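Local coordinates for EtuB protein (Clostridium kluyveri DSM 555, PDB 3IO0), which probably helps build the protein shell of a bacterial microcompartment associated with ethanol utilisation, as a trimer whose chains each carry a tandem repeat of BMC domains, at residues A[55-60]-A[129-134]; A[61-66]-A[97-102]. All blocks are in the same frame, centred on the assembly; numbering follows the deposited sequence.

Contact 1: residues A[55-60]-A[129-134]; sequences AADEAV and RASLIF
Asp57 sets its carboxylate against the first turn of helix 132-138, and three donors of residues 131-133 point to its two oxygens. The contact joins the two tandem BMC domains: helix 50-61 belongs to the first BMC repeat, residues 129-134 to the second. The straighter of the two backbone bonds runs from Ser131 N to Asp57 OD2, 2.8 Å long with 168° at the hydrogen, and uses the syn lone pair of that oxygen. Ile133 N reaches Asp57 OD1 at 3.0 Å, nearly along the C-O axis but more bent at the hydrogen. Ser131 OG adds only a weak bond to OD1. Ser131 is at the N-cap position but its side chain makes no capping bond; the amide of Ile133 is met by Asp57 of helix 50-61. The positive end of the helix dipole would be expected to favour a negative charge there. Asp57 CG lies anti to the backbone N (chi1 -158°), within 3.6 Å of Phe134 CD2. The carboxylate and ring planes are 59° apart, and Asp57 OD2 lies 3.4 Å from Phe134 CD2. Apolar contacts flank this polar centre: Ala56 CB meets Ile133 CD1 at 3.9 Å, and one turn further along, Val60 CG2 touches Leu132 CD1. In the next shell, Ile133 also packs on Met53 and on Val67 and Ile70 of strand 66-71, while the ring of Phe134 meets that of Phe146. The backbones come closest where Asp57 CA and Ile133 CA stand 5.2 Å apart.

Contact 2: residues A[61-66]-A[97-102]; sequences KGTNTE and RRAVEI
Thr63 OG1 is held by two polar partners while it rests on Ala99 CB of helix 93-111. Thr65 OG1 donates to it over 2.6 Å, and the backbone carbonyl of Ala59, in helix 50-61, is its other hydrogen-bonding partner. Within the BMC fold the loop between helix 50-61 and strand 66-71 is thus tied back to the helix it leaves, while its threonines lie on a second helix. Between them Asn64 is the centre of an inverse gamma turn, closed by a weak bond from Thr65 N to Thr63 O. No hydrogen bond crosses from residues 61-66 to residues 97-102, so the evidence for this join is van der Waals contact. Thr63 carries most of it. Its OG1 lies 3.6 Å from Ala99 CB, and its methyl, CG2, settles over the helix backbone at 3.7 Å from Ala99 N. Two longer side chains touch the same methyl: Ile102 CD1 approaches Thr63 CG2 to 3.8 Å, and Arg98 adds the aliphatic part of its chain, where CG, anti to the backbone N (chi1 -171°), comes to 4.1 Å from Thr63 CG2 and CD is equally near. Thr65 faces Ala99 with a methyl as well as a hydroxyl, and its side chain also touches Val60 and Ala90. Ala99 also touches Leu88 of strand 84-90, which places it between the loop and the sheet. Its methyl carbon CB is 4.0 Å from Thr65 CG2.

In the fold
The first segments of the two contacts are consecutive: contact 1 uses helix 50-61, contact 2 the loop that leaves it, and their centres lie about 10 Å apart. Contact 1 is the more buried, about 10 Å from the centre of the chain, and joins parts of the two tandem BMC repeats; contact 2, about 16 Å out and partly buried, stays within the first. Their chemistry differs accordingly: a carboxylate meeting backbone amides in one, methyl groups on a helix surface with polar bonds kept off the interface in the other. Contact 2 is nested in the loop of chain closed by contact 1. They also touch directly, through a probable hydrogen bond of 2.6 Å from Lys61 NZ to Arg129 O.

Contact 1: residues A[55-60]-A[129-134]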
ATOM      1  N   ALA A  55      15.637   8.467  15.955  1.00 47.69           N
ATOM      2  CA  ALA A  55      15.635   8.069  17.366  1.00 47.48           C
ATOM      3  C   ALA A  55      16.340   6.729  17.596  1.00 47.56           C
ATOM      4  O   ALA A  55      17.086   6.586  18.549  1.00 48.00           O
ATOM      5  CB  ALA A  55      14.224   8.036  17.908  1.00 47.15           C
ATOM      6  N   ALA A  56      16.127   5.759  16.715  1.00 47.52           N
ATOM      7  CA  ALA A  56      16.774   4.465  16.860  1.00 47.67           C
ATOM      8  C   ALA A  56      18.281   4.525  16.554  1.00 48.16           C
ATOM      9  O   ALA A  56      19.073   3.766  17.131  1.00 48.05           O
ATOM     10  CB  ALA A  56      16.085   3.434  15.995  1.00 47.36           C
ATOM     11  N   ASP A  57      18.683   5.420  15.651  1.00 48.67           N
ATOM     12  CA  ASP A  57      20.098   5.551  15.327  1.00 49.34           C
ATOM     13  C   ASP A  57      20.828   6.143  16.533  1.00 49.89           C
ATOM     14  O   ASP A  57      21.927   5.697  16.883  1.00 50.06           O
ATOM     15  CB  ASP A  57      20.306   6.392  14.068  1.00 49.37           C
ATOM     16  CG  ASP A  57      21.661   6.128  13.386  1.00 50.32           C
ATOM     17  OD1 ASP A  57      22.014   4.944  13.153  1.00 49.49           O
ATOM     18  OD2 ASP A  57      22.363   7.122  13.062  1.00 51.74           O
ATOM     19  N   GLU A  58      20.196   7.118  17.191  1.00 50.25           N
ATOM     20  CA  GLU A  58      20.697   7.660  18.454  1.00 50.83           C
ATOM     21  C   GLU A  58      20.870   6.516  19.479  1.00 50.43           C
ATOM     22  O   GLU A  58      21.860   6.466  20.218  1.00 50.79           O
ATOM     23  CB  GLU A  58      19.738   8.733  18.979  1.00 50.44           C
ATOM     24  CG  GLU A  58      20.418   9.945  19.633  1.00 52.24           C
ATOM     25  CD  GLU A  58      19.409  11.024  20.116  1.00 52.96           C
ATOM     26  OE1 GLU A  58      19.419  11.358  21.324  1.00 55.98           O
ATOM     27  OE2 GLU A  58      18.599  11.545  19.306  1.00 54.68           O
ATOM     28  N   ALA A  59      19.922   5.580  19.477  1.00 49.90           N
ATOM     29  CA  ALA A  59      19.903   4.466  20.413  1.00 49.15           C
ATOM     30  C   ALA A  59      21.061   3.472  20.261  1.00 48.92           C
ATOM     31  O   ALA A  59      21.631   3.033  21.254  1.00 48.91           O
ATOM     32  CB  ALA A  59      18.579   3.757  20.329  1.00 49.07           C
ATOM     33  N   VAL A  60      21.413   3.111  19.034  1.00 48.71           N
ATOM     34  CA  VAL A  60      22.480   2.115  18.831  1.00 48.51           C
ATOM     35  C   VAL A  60      23.872   2.703  19.117  1.00 48.26           C
ATOM     36  O   VAL A  60      24.818   1.997  19.520  1.00 47.98           O
ATOM     37  CB  VAL A  60      22.404   1.438  17.419  1.00 48.52           C
ATOM     38  CG1 VAL A  60      20.978   1.025  17.105  1.00 48.49           C
ATOM     39  CG2 VAL A  60      22.908   2.350  16.336  1.00 48.47           C
ATOM     40  N   ARG A 129      26.282  12.142  12.875  1.00 50.08           N
ATOM     41  CA  ARG A 129      26.959  10.857  12.670  1.00 50.13           C
ATOM     42  C   ARG A 129      25.879   9.867  12.346  1.00 50.04           C
ATOM     43  O   ARG A 129      25.140   9.444  13.244  1.00 50.73           O
ATOM     44  CB  ARG A 129      27.688  10.316  13.917  1.00 50.04           C
ATOM     45  CG  ARG A 129      28.831  11.157  14.465  1.00 51.49           C
ATOM     46  CD  ARG A 129      30.163  10.382  14.545  1.00 52.06           C
ATOM     47  NE  ARG A 129      30.090   9.032  15.125  1.00 50.47           N
ATOM     48  CZ  ARG A 129      31.121   8.182  15.138  1.00 50.52           C
ATOM     49  NH1 ARG A 129      32.281   8.527  14.598  1.00 49.45           N
ATOM     50  NH2 ARG A 129      31.006   6.976  15.677  1.00 51.27           N
ATOM     51  N   ALA A 130      25.754   9.492  11.081  1.00 49.44           N
ATOM     52  CA  ALA A 130      24.864   8.403  10.759  1.00 48.78           C
ATOM     53  C   ALA A 130      25.541   7.139  11.271  1.00 48.50           C
ATOM     54  O   ALA A 130      26.750   6.986  11.110  1.00 48.49           O
ATOM     55  CB  ALA A 130      24.632   8.333   9.285  1.00 48.60           C
ATOM     56  N   SER A 131      24.789   6.261  11.932  1.00 48.17           N
ATOM     57  CA  SER A 131      25.324   4.936  12.213  1.00 48.11           C
ATOM     58  C   SER A 131      24.408   3.783  11.762  1.00 47.94           C
ATOM     59  O   SER A 131      23.655   3.921  10.798  1.00 47.99           O
ATOM     60  CB  SER A 131      25.848   4.812  13.664  1.00 48.37           C
ATOM     61  OG  SER A 131      24.915   4.217  14.540  1.00 47.96           O
ATOM     62  N   LEU A 132      24.494   2.653  12.456  1.00 47.77           N
ATOM     63  CA  LEU A 132      23.931   1.381  12.004  1.00 47.39           C
ATOM     64  C   LEU A 132      22.556   1.421  11.343  1.00 47.26           C
ATOM     65  O   LEU A 132      22.329   0.698  10.367  1.00 47.24           O
ATOM     66  CB  LEU A 132      23.916   0.383  13.148  1.00 47.45           C
ATOM     67  CG  LEU A 132      25.287  -0.004  13.672  1.00 47.70           C
ATOM     68  CD1 LEU A 132      25.159  -0.484  15.103  1.00 48.89           C
ATOM     69  CD2 LEU A 132      25.876  -1.081  12.794  1.00 49.02           C
ATOM     70  N   ILE A 133      21.642   2.243  11.861  1.00 46.89           N
ATOM     71  CA  ILE A 133      20.312   2.318  11.256  1.00 46.69           C
ATOM     72  C   ILE A 133      20.396   2.745   9.790  1.00 46.79           C
ATOM     73  O   ILE A 133      19.991   1.984   8.900  1.00 46.95           O
ATOM     74  CB  ILE A 133      19.342   3.223  12.032  1.00 46.57           C
ATOM     75  CG1 ILE A 133      18.971   2.572  13.365  1.00 46.72           C
ATOM     76  CG2 ILE A 133      18.070   3.488  11.213  1.00 46.04           C
ATOM     77  CD1 ILE A 133      18.002   1.400  13.252  1.00 46.21           C
ATOM     78  N   PHE A 134      20.951   3.932   9.543  1.00 46.45           N
ATOM     79  CA  PHE A 134      20.962   4.506   8.207  1.00 46.11           C
ATOM     80  C   PHE A 134      21.955   3.824   7.301  1.00 46.34           C
ATOM     81  O   PHE A 134      21.835   3.896   6.077  1.00 46.35           O
ATOM     82  CB  PHE A 134      21.221   6.001   8.270  1.00 45.99           C
ATOM     83  CG  PHE A 134      20.229   6.735   9.105  1.00 45.66           C
ATOM     84  CD1 PHE A 134      18.872   6.661   8.814  1.00 45.46           C
ATOM     85  CD2 PHE A 134      20.642   7.485  10.201  1.00 45.54           C
ATOM     86  CE1 PHE A 134      17.939   7.326   9.596  1.00 45.72           C
ATOM     87  CE2 PHE A 134      19.717   8.167  10.989  1.00 45.81           C
ATOM     88  CZ  PHE A 134      18.362   8.087  10.687  1.00 45.87           C
TER

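Contact 2: residues A[61-66]-A[97-102]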
ATOM      1  N   LYS A  61      23.972   4.012  18.905  1.00 48.11           N
ATOM      2  CA  LYS A  61      25.164   4.768  19.237  1.00 48.06           C
ATOM      3  C   LYS A  61      25.414   4.759  20.758  1.00 48.86           C
ATOM      4  O   LYS A  61      26.573   4.860  21.225  1.00 49.38           O
ATOM      5  CB  LYS A  61      25.036   6.195  18.707  1.00 47.37           C
ATOM      6  CG  LYS A  61      25.405   6.338  17.252  1.00 45.14           C
ATOM      7  CD  LYS A  61      25.520   7.794  16.845  1.00 42.44           C
ATOM      8  CE  LYS A  61      24.256   8.289  16.178  1.00 41.32           C
ATOM      9  NZ  LYS A  61      24.381   9.690  15.733  1.00 39.59           N
ATOM     10  N   GLY A  62      24.329   4.623  21.520  1.00 49.15           N
ATOM     11  CA  GLY A  62      24.397   4.632  22.968  1.00 49.45           C
ATOM     12  C   GLY A  62      24.333   3.275  23.641  1.00 49.76           C
ATOM     13  O   GLY A  62      24.363   3.200  24.863  1.00 49.97           O
ATOM     14  N   THR A  63      24.245   2.196  22.869  1.00 50.06           N
ATOM     15  CA  THR A  63      24.053   0.870  23.466  1.00 50.49           C
ATOM     16  C   THR A  63      24.803  -0.247  22.754  1.00 50.81           C
ATOM     17  O   THR A  63      25.322  -0.080  21.633  1.00 51.22           O
ATOM     18  CB  THR A  63      22.583   0.461  23.445  1.00 50.65           C
ATOM     19  OG1 THR A  63      22.115   0.494  22.089  1.00 50.94           O
ATOM     20  CG2 THR A  63      21.732   1.388  24.327  1.00 50.52           C
ATOM     21  N   ASN A  64      24.834  -1.404  23.403  1.00 50.83           N
ATOM     22  CA  ASN A  64      25.449  -2.568  22.808  1.00 50.93           C
ATOM     23  C   ASN A  64      24.435  -3.350  21.971  1.00 51.33           C
ATOM     24  O   ASN A  64      24.151  -4.529  22.243  1.00 51.78           O
ATOM     25  CB  ASN A  64      26.076  -3.455  23.885  1.00 50.68           C
ATOM     26  CG  ASN A  64      26.976  -4.531  23.303  1.00 49.63           C
ATOM     27  OD1 ASN A  64      27.250  -4.562  22.103  1.00 48.80           O
ATOM     28  ND2 ASN A  64      27.441  -5.414  24.155  1.00 48.84           N
ATOM     29  N   THR A  65      23.898  -2.700  20.944  1.00 51.26           N
ATOM     30  CA  THR A  65      22.897  -3.343  20.098  1.00 51.43           C
ATOM     31  C   THR A  65      23.273  -3.388  18.606  1.00 51.72           C
ATOM     32  O   THR A  65      24.204  -2.716  18.150  1.00 51.91           O
ATOM     33  CB  THR A  65      21.535  -2.684  20.280  1.00 51.31           C
ATOM     34  OG1 THR A  65      21.701  -1.265  20.226  1.00 51.20           O
ATOM     35  CG2 THR A  65      20.948  -3.058  21.632  1.00 51.19           C
ATOM     36  N   GLU A  66      22.559  -4.215  17.851  1.00 51.67           N
ATOM     37  CA  GLU A  66      22.755  -4.287  16.409  1.00 51.41           C
ATOM     38  C   GLU A  66      21.389  -4.291  15.728  1.00 50.85           C
ATOM     39  O   GLU A  66      20.357  -4.422  16.392  1.00 50.79           O
ATOM     40  CB  GLU A  66      23.554  -5.525  16.034  1.00 51.59           C
ATOM     41  CG  GLU A  66      24.999  -5.496  16.476  1.00 53.23           C
ATOM     42  CD  GLU A  66      25.802  -6.646  15.876  1.00 56.26           C
ATOM     43  OE1 GLU A  66      25.278  -7.787  15.828  1.00 57.34           O
ATOM     44  OE2 GLU A  66      26.957  -6.410  15.449  1.00 57.05           O
ATOM     45  N   ARG A  97      16.464  -3.443  25.845  1.00 55.57           N
ATOM     46  CA  ARG A  97      15.486  -2.604  26.537  1.00 55.09           C
ATOM     47  C   ARG A  97      15.983  -1.163  26.633  1.00 55.19           C
ATOM     48  O   ARG A  97      15.254  -0.215  26.349  1.00 54.92           O
ATOM     49  CB  ARG A  97      15.162  -3.172  27.927  1.00 55.22           C
ATOM     50  CG  ARG A  97      14.115  -2.364  28.701  1.00 54.82           C
ATOM     51  CD  ARG A  97      13.460  -3.127  29.833  1.00 54.29           C
ATOM     52  NE  ARG A  97      12.151  -2.538  30.117  1.00 53.32           N
ATOM     53  CZ  ARG A  97      10.986  -3.184  30.017  1.00 53.30           C
ATOM     54  NH1 ARG A  97      10.945  -4.462  29.663  1.00 53.62           N
ATOM     55  NH2 ARG A  97       9.849  -2.554  30.273  1.00 52.42           N
ATOM     56  N   ARG A  98      17.243  -1.023  27.020  1.00 55.38           N
ATOM     57  CA  ARG A  98      17.888   0.265  27.176  1.00 55.69           C
ATOM     58  C   ARG A  98      17.826   1.087  25.875  1.00 55.06           C
ATOM     59  O   ARG A  98      17.480   2.274  25.895  1.00 54.94           O
ATOM     60  CB  ARG A  98      19.321   0.019  27.630  1.00 56.07           C
ATOM     61  CG  ARG A  98      20.083   1.234  28.056  1.00 59.10           C
ATOM     62  CD  ARG A  98      21.537   0.842  28.390  1.00 64.13           C
ATOM     63  NE  ARG A  98      21.765   0.788  29.832  1.00 67.23           N
ATOM     64  CZ  ARG A  98      21.742   1.864  30.622  1.00 69.28           C
ATOM     65  NH1 ARG A  98      21.486   3.070  30.110  1.00 69.75           N
ATOM     66  NH2 ARG A  98      21.959   1.744  31.925  1.00 69.33           N
ATOM     67  N   ALA A  99      18.140   0.433  24.754  1.00 54.49           N
ATOM     68  CA  ALA A  99      18.051   1.030  23.411  1.00 53.67           C
ATOM     69  C   ALA A  99      16.631   1.474  23.049  1.00 53.19           C
ATOM     70  O   ALA A  99      16.424   2.602  22.594  1.00 52.97           O
ATOM     71  CB  ALA A  99      18.584   0.058  22.367  1.00 53.51           C
ATOM     72  N   VAL A 100      15.659   0.581  23.252  1.00 52.73           N
ATOM     73  CA  VAL A 100      14.240   0.901  23.055  1.00 52.27           C
ATOM     74  C   VAL A 100      13.811   2.116  23.891  1.00 52.43           C
ATOM     75  O   VAL A 100      13.053   2.966  23.414  1.00 52.22           O
ATOM     76  CB  VAL A 100      13.339  -0.303  23.392  1.00 52.09           C
ATOM     77  CG1 VAL A 100      11.876   0.062  23.250  1.00 51.40           C
ATOM     78  CG2 VAL A 100      13.672  -1.473  22.503  1.00 51.58           C
ATOM     79  N   GLU A 101      14.313   2.187  25.130  1.00 52.62           N
ATOM     80  CA  GLU A 101      14.029   3.300  26.041  1.00 52.57           C
ATOM     81  C   GLU A 101      14.517   4.637  25.491  1.00 52.04           C
ATOM     82  O   GLU A 101      13.799   5.649  25.575  1.00 51.88           O
ATOM     83  CB  GLU A 101      14.599   3.039  27.446  1.00 52.81           C
ATOM     84  CG  GLU A 101      13.656   2.297  28.421  1.00 54.99           C
ATOM     85  CD  GLU A 101      12.282   2.995  28.643  1.00 58.86           C
ATOM     86  OE1 GLU A 101      11.982   4.040  27.994  1.00 59.56           O
ATOM     87  OE2 GLU A 101      11.488   2.479  29.473  1.00 59.68           O
ATOM     88  N   ILE A 102      15.725   4.625  24.920  1.00 51.49           N
ATOM     89  CA  ILE A 102      16.299   5.795  24.246  1.00 51.07           C
ATOM     90  C   ILE A 102      15.464   6.197  23.036  1.00 50.97           C
ATOM     91  O   ILE A 102      15.113   7.368  22.892  1.00 50.89           O
ATOM     92  CB  ILE A 102      17.754   5.549  23.770  1.00 50.92           C
ATOM     93  CG1 ILE A 102      18.686   5.317  24.950  1.00 50.70           C
ATOM     94  CG2 ILE A 102      18.262   6.718  22.936  1.00 50.59           C
ATOM     95  CD1 ILE A 102      20.048   4.810  24.543  1.00 50.95           C
TER